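Local structure of 11S globulin (Wrightia tinctoria, 5WXU) at residues Glu347-Ala352 / Ala414-Leu419; Asn334-Tyr339 / Leu403-Val408. The protein probably serves as a seed storage protein, a hexameric nutrient reservoir of the 11S globulin family, and binds the plant hormone auxin (indole-3-acetic acid). All coordinates share one frame; numbering follows the deposited sequence.

Contact 1 (Glu347-Ala352 / Ala414-Leu419). With PO4 (phosphate ion), chain O.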
ATOM      1  N   GLU B 347      24.186  -4.049  22.009  1.00 21.49           N
ATOM      2  CA  GLU B 347      22.944  -3.597  21.376  1.00 24.96           C
ATOM      3  C   GLU B 347      21.790  -4.451  21.785  1.00 20.49           C
ATOM      4  O   GLU B 347      21.949  -5.369  22.540  1.00 19.06           O
ATOM      5  CB  GLU B 347      23.074  -3.638  19.799  1.00 35.48           C
ATOM      6  CG  GLU B 347      23.178  -5.021  19.128  1.00 37.57           C
ATOM      7  CD  GLU B 347      23.796  -5.026  17.720  1.00 43.97           C
ATOM      8  OE1 GLU B 347      24.250  -3.977  17.183  1.00 49.91           O
ATOM      9  OE2 GLU B 347      23.812  -6.135  17.138  1.00 43.86           O
ATOM     10  N   TRP B 348      20.626  -4.118  21.251  1.00 17.73           N
ATOM     11  CA  TRP B 348      19.449  -4.970  21.374  1.00 16.93           C
ATOM     12  C   TRP B 348      18.690  -4.887  20.060  1.00 17.49           C
ATOM     13  O   TRP B 348      18.808  -3.873  19.316  1.00 18.54           O
ATOM     14  CB  TRP B 348      18.507  -4.566  22.485  1.00 17.51           C
ATOM     15  CG  TRP B 348      17.781  -3.213  22.400  1.00 17.46           C
ATOM     16  CD1 TRP B 348      16.526  -2.950  21.874  1.00 17.48           C
ATOM     17  CD2 TRP B 348      18.240  -1.982  22.920  1.00 18.08           C
ATOM     18  NE1 TRP B 348      16.235  -1.627  22.013  1.00 17.58           N
ATOM     19  CE2 TRP B 348      17.258  -1.012  22.661  1.00 18.90           C
ATOM     20  CE3 TRP B 348      19.424  -1.595  23.569  1.00 21.40           C
ATOM     21  CZ2 TRP B 348      17.398   0.322  23.054  1.00 18.85           C
ATOM     22  CZ3 TRP B 348      19.552  -0.284  24.016  1.00 21.07           C
ATOM     23  CH2 TRP B 348      18.550   0.674  23.720  1.00 21.27           C
ATOM     24  N   ASN B 349      17.918  -5.904  19.843  1.00 19.31           N
ATOM     25  CA  ASN B 349      17.000  -5.969  18.694  1.00 22.10           C
ATOM     26  C   ASN B 349      15.704  -5.303  19.113  1.00 19.67           C
ATOM     27  O   ASN B 349      15.038  -5.707  20.097  1.00 16.96           O
ATOM     28  CB  ASN B 349      16.741  -7.413  18.348  1.00 23.87           C
ATOM     29  CG  ASN B 349      17.974  -8.149  17.860  1.00 27.47           C
ATOM     30  OD1 ASN B 349      18.696  -7.669  17.000  1.00 34.06           O
ATOM     31  ND2 ASN B 349      18.198  -9.329  18.392  1.00 37.80           N
ATOM     32  N   ASN B 350      15.291  -4.299  18.371  1.00 19.68           N
ATOM     33  CA  ASN B 350      14.144  -3.571  18.824  0.51 19.86           C
ATOM     34  C   ASN B 350      12.808  -4.158  18.295  1.00 21.48           C
ATOM     35  O   ASN B 350      11.834  -4.003  18.961  1.00 25.46           O
ATOM     36  CB  ASN B 350      14.340  -2.068  18.627  0.51 22.11           C
ATOM     37  CG  ASN B 350      14.772  -1.726  17.234  0.51 23.82           C
ATOM     38  OD1 ASN B 350      15.830  -1.104  17.006  0.51 25.29           O
ATOM     39  ND2 ASN B 350      13.962  -2.158  16.269  0.51 18.24           N
ATOM     40  N   ASN B 351      12.821  -4.928  17.208  1.00 21.00           N
ATOM     41  CA  ASN B 351      11.583  -5.393  16.602  1.00 22.34           C
ATOM     42  C   ASN B 351      11.588  -6.847  16.187  1.00 23.00           C
ATOM     43  O   ASN B 351      10.918  -7.198  15.220  1.00 22.37           O
ATOM     44  CB  ASN B 351      11.257  -4.487  15.383  1.00 20.11           C
ATOM     45  CG  ASN B 351      12.319  -4.498  14.301  1.00 21.62           C
ATOM     46  OD1 ASN B 351      13.353  -5.143  14.444  1.00 22.18           O
ATOM     47  ND2 ASN B 351      12.053  -3.824  13.174  1.00 23.86           N
ATOM     48  N   ALA B 352      12.391  -7.681  16.857  1.00 19.17           N
ATOM     49  CA  ALA B 352      12.641  -9.018  16.374  1.00 18.23           C
ATOM     50  C   ALA B 352      13.373  -9.830  17.397  1.00 17.41           C
ATOM     51  O   ALA B 352      14.108  -9.273  18.185  1.00 17.22           O
ATOM     52  CB  ALA B 352      13.405  -9.026  15.054  1.00 19.20           C
ATOM     53  N   ALA B 414      14.335  -5.936  10.234  1.00 19.01           N
ATOM     54  CA  ALA B 414      14.788  -6.015  11.593  1.00 20.35           C
ATOM     55  C   ALA B 414      15.912  -4.977  11.823  1.00 21.15           C
ATOM     56  O   ALA B 414      16.780  -4.811  11.019  1.00 23.27           O
ATOM     57  CB  ALA B 414      15.279  -7.395  11.867  1.00 22.66           C
ATOM     58  N   LYS B 415      15.845  -4.282  12.946  1.00 20.47           N
ATOM     59  CA  LYS B 415      16.829  -3.249  13.255  1.00 23.33           C
ATOM     60  C   LYS B 415      17.291  -3.459  14.689  1.00 21.01           C
ATOM     61  O   LYS B 415      16.561  -4.061  15.499  1.00 24.97           O
ATOM     62  CB  LYS B 415      16.252  -1.868  13.124  1.00 23.51           C
ATOM     63  CG  LYS B 415      16.212  -1.354  11.688  1.00 26.83           C
ATOM     64  CD  LYS B 415      15.337  -0.096  11.572  1.00 29.15           C
ATOM     65  CE  LYS B 415      13.830  -0.367  11.612  1.00 31.61           C
ATOM     66  NZ  LYS B 415      13.188  -1.061  10.438  1.00 30.68           N
ATOM     67  N   ALA B 416      18.504  -3.020  14.926  1.00 21.11           N
ATOM     68  CA  ALA B 416      19.104  -3.145  16.238  1.00 19.60           C
ATOM     69  C   ALA B 416      19.394  -1.731  16.693  1.00 19.55           C
ATOM     70  O   ALA B 416      19.482  -0.788  15.889  1.00 21.34           O
ATOM     71  CB  ALA B 416      20.344  -3.949  16.161  1.00 23.02           C
ATOM     72  N   THR B 417      19.544  -1.591  17.993  1.00 17.69           N
ATOM     73  CA  THR B 417      19.856  -0.282  18.591  1.00 17.40           C
ATOM     74  C   THR B 417      21.209  -0.457  19.312  1.00 18.32           C
ATOM     75  O   THR B 417      21.398  -1.416  20.089  1.00 18.85           O
ATOM     76  CB  THR B 417      18.770   0.150  19.550  1.00 20.03           C
ATOM     77  OG1 THR B 417      17.517   0.330  18.833  1.00 19.93           O
ATOM     78  CG2 THR B 417      19.162   1.429  20.207  1.00 19.95           C
ATOM     79  N   ALA B 418      22.160   0.402  18.967  1.00 17.57           N
ATOM     80  CA  ALA B 418      23.509   0.352  19.491  1.00 18.03           C
ATOM     81  C   ALA B 418      23.628   1.179  20.778  1.00 16.82           C
ATOM     82  O   ALA B 418      23.060   2.301  20.924  1.00 18.58           O
ATOM     83  CB  ALA B 418      24.489   0.862  18.455  1.00 17.94           C
ATOM     84  N   LEU B 419      24.466   0.675  21.664  1.00 17.34           N
ATOM     85  CA  LEU B 419      24.881   1.379  22.861  1.00 18.75           C
ATOM     86  C   LEU B 419      26.292   1.981  22.774  1.00 18.89           C
ATOM     87  O   LEU B 419      26.726   2.676  23.702  1.00 22.14           O
ATOM     88  CB  LEU B 419      24.823   0.390  24.030  1.00 20.14           C
ATOM     89  CG  LEU B 419      23.423   0.089  24.577  1.00 20.55           C
ATOM     90  CD1 LEU B 419      23.464  -1.152  25.412  1.00 19.41           C
ATOM     91  CD2 LEU B 419      23.015   1.301  25.409  1.00 21.31           C
TER
HETATM   92  P   PO4 O 502      12.858   1.151   7.607  1.00 34.01           P
HETATM   93  O1  PO4 O 502      11.926   0.712   6.495  1.00 30.81           O
HETATM   94  O2  PO4 O 502      13.783   0.094   8.112  1.00 32.08           O
HETATM   95  O3  PO4 O 502      13.620   2.268   6.883  1.00 43.52           O
HETATM   96  O4  PO4 O 502      11.960   1.664   8.729  1.00 40.18           O
HETATM   97  O   HOH W   1      15.227  -6.157  15.804  1.00 46.01           O
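Residues 347-349, the end of strand 343-349, run antiparallel to the short strand 416-418, the axes 4.6 Å apart at 163°, with Trp348 and Thr417 as the hydrogen-bonded pair. Thr417 N reaches Trp348 O at 2.7 Å, nearly along the C=O axis, and past the strand end Asn350 N donates to Lys415 O. The Trp348 indole, set by a chi1 of 65° that tucks CG between the backbone N and the carbonyl carbon, lies alongside Thr417. The methyl CG2 of Thr417 sits over one face of the six-membered ring, 3.8 Å from its centroid, in a CH-pi contact, while Leu419 CG meets the ring edge at CZ3 (3.9 Å). Tyr97 of the second subunit stacks on Trp348, whose NE1 donates to Gly165 O of that subunit. With OG1 anti to the carbonyl carbon, the Thr417 hydroxyl donates to Asn350 OD1, on a lone pair, at 2.9 Å. Farther along, Asn351 OD1 accepts the backbone N of Lys415 at 3.0 Å, so a side chain continues the pairing where the strands part; a water bridges that same oxygen to Lys415 O. The bent Lys415 chain carries NZ to a phosphate oxygen, O2, 2.7 Å away. Strand 343-349 thus lies between strands 393-399 and 416-418 in this sheet of the C-terminal cupin domain.

Contact 2 (Asn334-Tyr339 / Leu403-Val408)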
ATOM      1  N   ASN B 334      21.339 -11.787   8.389  1.00 16.97           N
ATOM      2  CA  ASN B 334      22.659 -11.148   8.224  1.00 17.17           C
ATOM      3  C   ASN B 334      23.769 -12.179   8.350  1.00 17.63           C
ATOM      4  O   ASN B 334      23.536 -13.242   8.859  1.00 19.12           O
ATOM      5  CB  ASN B 334      22.826  -9.942   9.129  1.00 19.54           C
ATOM      6  CG  ASN B 334      23.062 -10.313  10.573  1.00 23.80           C
ATOM      7  OD1 ASN B 334      23.865 -11.190  10.837  1.00 35.91           O
ATOM      8  ND2 ASN B 334      22.422  -9.639  11.492  1.00 30.42           N
ATOM      9  N   ARG B 335      24.933 -11.811   7.846  1.00 17.90           N
ATOM     10  CA  ARG B 335      26.182 -12.533   8.035  1.00 17.90           C
ATOM     11  C   ARG B 335      27.071 -11.557   8.743  1.00 18.28           C
ATOM     12  O   ARG B 335      27.268 -10.419   8.224  1.00 19.50           O
ATOM     13  CB  ARG B 335      26.803 -12.961   6.724  1.00 18.90           C
ATOM     14  CG  ARG B 335      28.062 -13.807   7.038  1.00 20.34           C
ATOM     15  CD  ARG B 335      28.763 -14.364   5.806  1.00 24.14           C
ATOM     16  NE  ARG B 335      29.449 -13.326   5.076  1.00 28.87           N
ATOM     17  CZ  ARG B 335      30.756 -13.019   5.156  1.00 25.23           C
ATOM     18  NH1 ARG B 335      31.616 -13.721   5.882  1.00 27.26           N
ATOM     19  NH2 ARG B 335      31.182 -12.028   4.393  1.00 27.64           N
ATOM     20  N   GLU B 336      27.683 -11.977   9.864  1.00 16.18           N
ATOM     21  CA  GLU B 336      28.669 -11.138  10.528  1.00 17.67           C
ATOM     22  C   GLU B 336      29.975 -11.897  10.535  1.00 18.34           C
ATOM     23  O   GLU B 336      30.028 -13.100  10.823  1.00 20.34           O
ATOM     24  CB  GLU B 336      28.270 -10.840  11.971  1.00 19.92           C
ATOM     25  CG  GLU B 336      26.968 -10.105  12.178  1.00 22.22           C
ATOM     26  CD  GLU B 336      26.674  -9.912  13.671  1.00 34.98           C
ATOM     27  OE1 GLU B 336      27.104 -10.756  14.463  1.00 33.70           O
ATOM     28  OE2 GLU B 336      26.010  -8.922  14.041  1.00 39.96           O
ATOM     29  N   TYR B 337      31.039 -11.202  10.147  1.00 21.48           N
ATOM     30  CA  TYR B 337      32.401 -11.744  10.139  1.00 20.84           C
ATOM     31  C   TYR B 337      33.248 -10.818  11.008  1.00 22.69           C
ATOM     32  O   TYR B 337      33.389  -9.654  10.738  1.00 20.70           O
ATOM     33  CB  TYR B 337      32.929 -11.916   8.725  1.00 22.76           C
ATOM     34  CG  TYR B 337      34.241 -12.598   8.730  1.00 29.43           C
ATOM     35  CD1 TYR B 337      34.325 -13.991   8.920  1.00 41.80           C
ATOM     36  CD2 TYR B 337      35.404 -11.863   8.668  1.00 39.29           C
ATOM     37  CE1 TYR B 337      35.568 -14.644   9.013  1.00 47.05           C
ATOM     38  CE2 TYR B 337      36.643 -12.479   8.755  1.00 46.00           C
ATOM     39  CZ  TYR B 337      36.728 -13.864   8.913  1.00 55.17           C
ATOM     40  OH  TYR B 337      37.980 -14.425   8.956  1.00 61.71           O
ATOM     41  N   LEU B 338      33.814 -11.378  12.069  1.00 19.83           N
ATOM     42  CA  LEU B 338      34.710 -10.668  12.938  1.00 19.83           C
ATOM     43  C   LEU B 338      36.102 -11.223  12.844  1.00 21.60           C
ATOM     44  O   LEU B 338      36.325 -12.414  12.952  1.00 18.51           O
ATOM     45  CB  LEU B 338      34.244 -10.705  14.395  1.00 22.67           C
ATOM     46  CG  LEU B 338      32.907 -10.015  14.654  1.00 21.76           C
ATOM     47  CD1 LEU B 338      32.478 -10.270  16.085  1.00 25.76           C
ATOM     48  CD2 LEU B 338      32.980  -8.528  14.352  1.00 21.76           C
ATOM     49  N   TYR B 339      37.042 -10.292  12.680  1.00 20.71           N
ATOM     50  CA  TYR B 339      38.435 -10.616  12.850  1.00 23.37           C
ATOM     51  C   TYR B 339      38.781 -10.961  14.272  1.00 22.01           C
ATOM     52  O   TYR B 339      38.071 -10.661  15.236  1.00 20.83           O
ATOM     53  CB  TYR B 339      39.312  -9.486  12.334  1.00 26.21           C
ATOM     54  CG  TYR B 339      39.241  -9.289  10.833  1.00 31.43           C
ATOM     55  CD1 TYR B 339      39.737 -10.266   9.973  1.00 40.63           C
ATOM     56  CD2 TYR B 339      38.730  -8.159  10.278  1.00 37.05           C
ATOM     57  CE1 TYR B 339      39.676 -10.105   8.599  1.00 47.79           C
ATOM     58  CE2 TYR B 339      38.665  -7.969   8.903  1.00 38.80           C
ATOM     59  CZ  TYR B 339      39.116  -8.937   8.062  1.00 47.92           C
ATOM     60  OH  TYR B 339      39.029  -8.725   6.693  1.00 56.30           O
ATOM     61  N   LEU B 403      35.384 -15.073  14.108  1.00 20.94           N
ATOM     62  CA  LEU B 403      34.057 -15.537  14.415  1.00 19.82           C
ATOM     63  C   LEU B 403      33.187 -15.189  13.196  1.00 21.12           C
ATOM     64  O   LEU B 403      33.211 -14.071  12.739  1.00 22.30           O
ATOM     65  CB  LEU B 403      33.474 -14.897  15.705  1.00 22.18           C
ATOM     66  CG  LEU B 403      31.980 -15.264  15.958  1.00 19.98           C
ATOM     67  CD1 LEU B 403      31.878 -16.757  16.245  1.00 20.60           C
ATOM     68  CD2 LEU B 403      31.509 -14.479  17.124  1.00 21.62           C
ATOM     69  N   GLU B 404      32.516 -16.172  12.637  1.00 20.71           N
ATOM     70  CA  GLU B 404      31.544 -15.967  11.554  1.00 21.56           C
ATOM     71  C   GLU B 404      30.199 -16.513  12.052  1.00 22.62           C
ATOM     72  O   GLU B 404      30.095 -17.629  12.577  1.00 20.23           O
ATOM     73  CB  GLU B 404      31.896 -16.662  10.257  1.00 23.80           C
ATOM     74  CG  GLU B 404      30.901 -16.275   9.115  1.00 23.74           C
ATOM     75  CD  GLU B 404      31.176 -17.069   7.882  1.00 24.82           C
ATOM     76  OE1 GLU B 404      31.283 -18.290   8.005  1.00 28.93           O
ATOM     77  OE2 GLU B 404      31.441 -16.495   6.804  1.00 24.62           O
ATOM     78  N   LEU B 405      29.148 -15.705  11.881  1.00 20.71           N
ATOM     79  CA  LEU B 405      27.794 -16.063  12.267  1.00 19.90           C
ATOM     80  C   LEU B 405      26.857 -15.702  11.098  1.00 18.63           C
ATOM     81  O   LEU B 405      27.060 -14.696  10.411  1.00 19.83           O
ATOM     82  CB  LEU B 405      27.339 -15.117  13.426  1.00 24.31           C
ATOM     83  CG  LEU B 405      28.057 -14.847  14.713  1.00 26.88           C
ATOM     84  CD1 LEU B 405      27.269 -13.873  15.558  1.00 32.80           C
ATOM     85  CD2 LEU B 405      28.216 -16.160  15.498  1.00 25.76           C
ATOM     86  N   TYR B 406      25.807 -16.479  10.950  1.00 17.18           N
ATOM     87  CA  TYR B 406      24.594 -16.135  10.182  1.00 18.97           C
ATOM     88  C   TYR B 406      23.424 -16.033  11.171  1.00 19.39           C
ATOM     89  O   TYR B 406      23.246 -16.906  12.032  1.00 20.79           O
ATOM     90  CB  TYR B 406      24.252 -17.137   9.132  1.00 18.68           C
ATOM     91  CG  TYR B 406      25.211 -17.227   7.970  1.00 19.39           C
ATOM     92  CD1 TYR B 406      26.471 -17.908   8.075  1.00 20.41           C
ATOM     93  CD2 TYR B 406      24.896 -16.666   6.733  1.00 17.09           C
ATOM     94  CE1 TYR B 406      27.314 -17.973   7.009  1.00 22.67           C
ATOM     95  CE2 TYR B 406      25.761 -16.767   5.659  1.00 20.28           C
ATOM     96  CZ  TYR B 406      26.954 -17.430   5.797  1.00 21.66           C
ATOM     97  OH  TYR B 406      27.821 -17.552   4.755  1.00 23.47           O
ATOM     98  N   THR B 407      22.630 -14.978  11.033  1.00 18.00           N
ATOM     99  CA  THR B 407      21.521 -14.688  11.935  1.00 17.38           C
ATOM    100  C   THR B 407      20.269 -14.501  11.161  1.00 15.93           C
ATOM    101  O   THR B 407      20.296 -13.917  10.090  1.00 17.69           O
ATOM    102  CB  THR B 407      21.822 -13.463  12.767  1.00 18.92           C
ATOM    103  OG1 THR B 407      23.037 -13.718  13.509  1.00 23.21           O
ATOM    104  CG2 THR B 407      20.803 -13.179  13.708  1.00 20.13           C
ATOM    105  N   VAL B 408      19.220 -15.121  11.659  1.00 15.46           N
ATOM    106  CA  VAL B 408      17.836 -14.968  11.109  1.00 15.67           C
ATOM    107  C   VAL B 408      17.117 -14.140  12.109  1.00 16.52           C
ATOM    108  O   VAL B 408      17.173 -14.400  13.326  1.00 17.01           O
ATOM    109  CB  VAL B 408      17.170 -16.335  10.967  1.00 16.45           C
ATOM    110  CG1 VAL B 408      15.664 -16.160  10.620  1.00 16.63           C
ATOM    111  CG2 VAL B 408      17.908 -17.079   9.892  1.00 17.15           C
TER
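Six backbone hydrogen bonds zip strand 334-338 to strand 403-408, two in each of the pairs Asn334-Thr407, Glu336-Leu405 and Leu338-Leu403. The straightest runs from Leu338 N to Leu403 O (2.8 Å, 177° at the hydrogen). The intervening pairs add CA-H...O contacts, such as Glu404 CA to Glu336 O at 3.3 Å. These are neighbouring central strands of one antiparallel sheet of the C-terminal cupin beta-barrel, flanked by strands 313-318 and 354-359. Charge and aromatic contacts gather on the face bearing Arg335, Tyr337, Glu404 and Tyr406. Arg335 NH1 forms a salt bridge with Glu404 OE2 at 2.9 Å, on the oxygen's anti lone pair, the two planes almost perpendicular (88°). Arg360 also pairs with OE2, Thr359 OG1 is hydrogen-bonded to Glu404 OE1, Glu273 of the third subunit pairs with NH1, and Arg335 NE donates to Leu299 O. With CG anti to the backbone N, the Arg335 chain lies over the Tyr406 ring, CG 4.0 Å from its centroid in a CH-pi contact. An alanine in place of Arg335 removes the guanidinium and the aliphatic cover of the Tyr406 ring, and would probably leave Glu404 less well neutralised and loosen the ring's packing. The other face is mixed: Leu338 CD1 approaches Leu403 CD2 at 4.4 Å, Leu403 and Leu405 rest on Val358, and Glu336 OE1, in a long, weak ion pair with Lys396, lies against Leu405 CD1.

Both contacts are largely buried and belong to the same C-terminal cupin domain, but to different sheets. Strand 332-338 is followed in the chain by 343-349, and 402-409 by 416-418, so each partner of contact 2 leads on to a partner of contact 1; the centres lie 16 Å apart and the two do not touch. Contact 2 is regular pairing within a sheet, its salt bridge lying on one face and its leucines on the other. Contact 1 frays from strand into loop, where asparagine side chains and a water supplement the backbone. Both meet the third subunit, while contact 1 also receives the second subunit against its tryptophan.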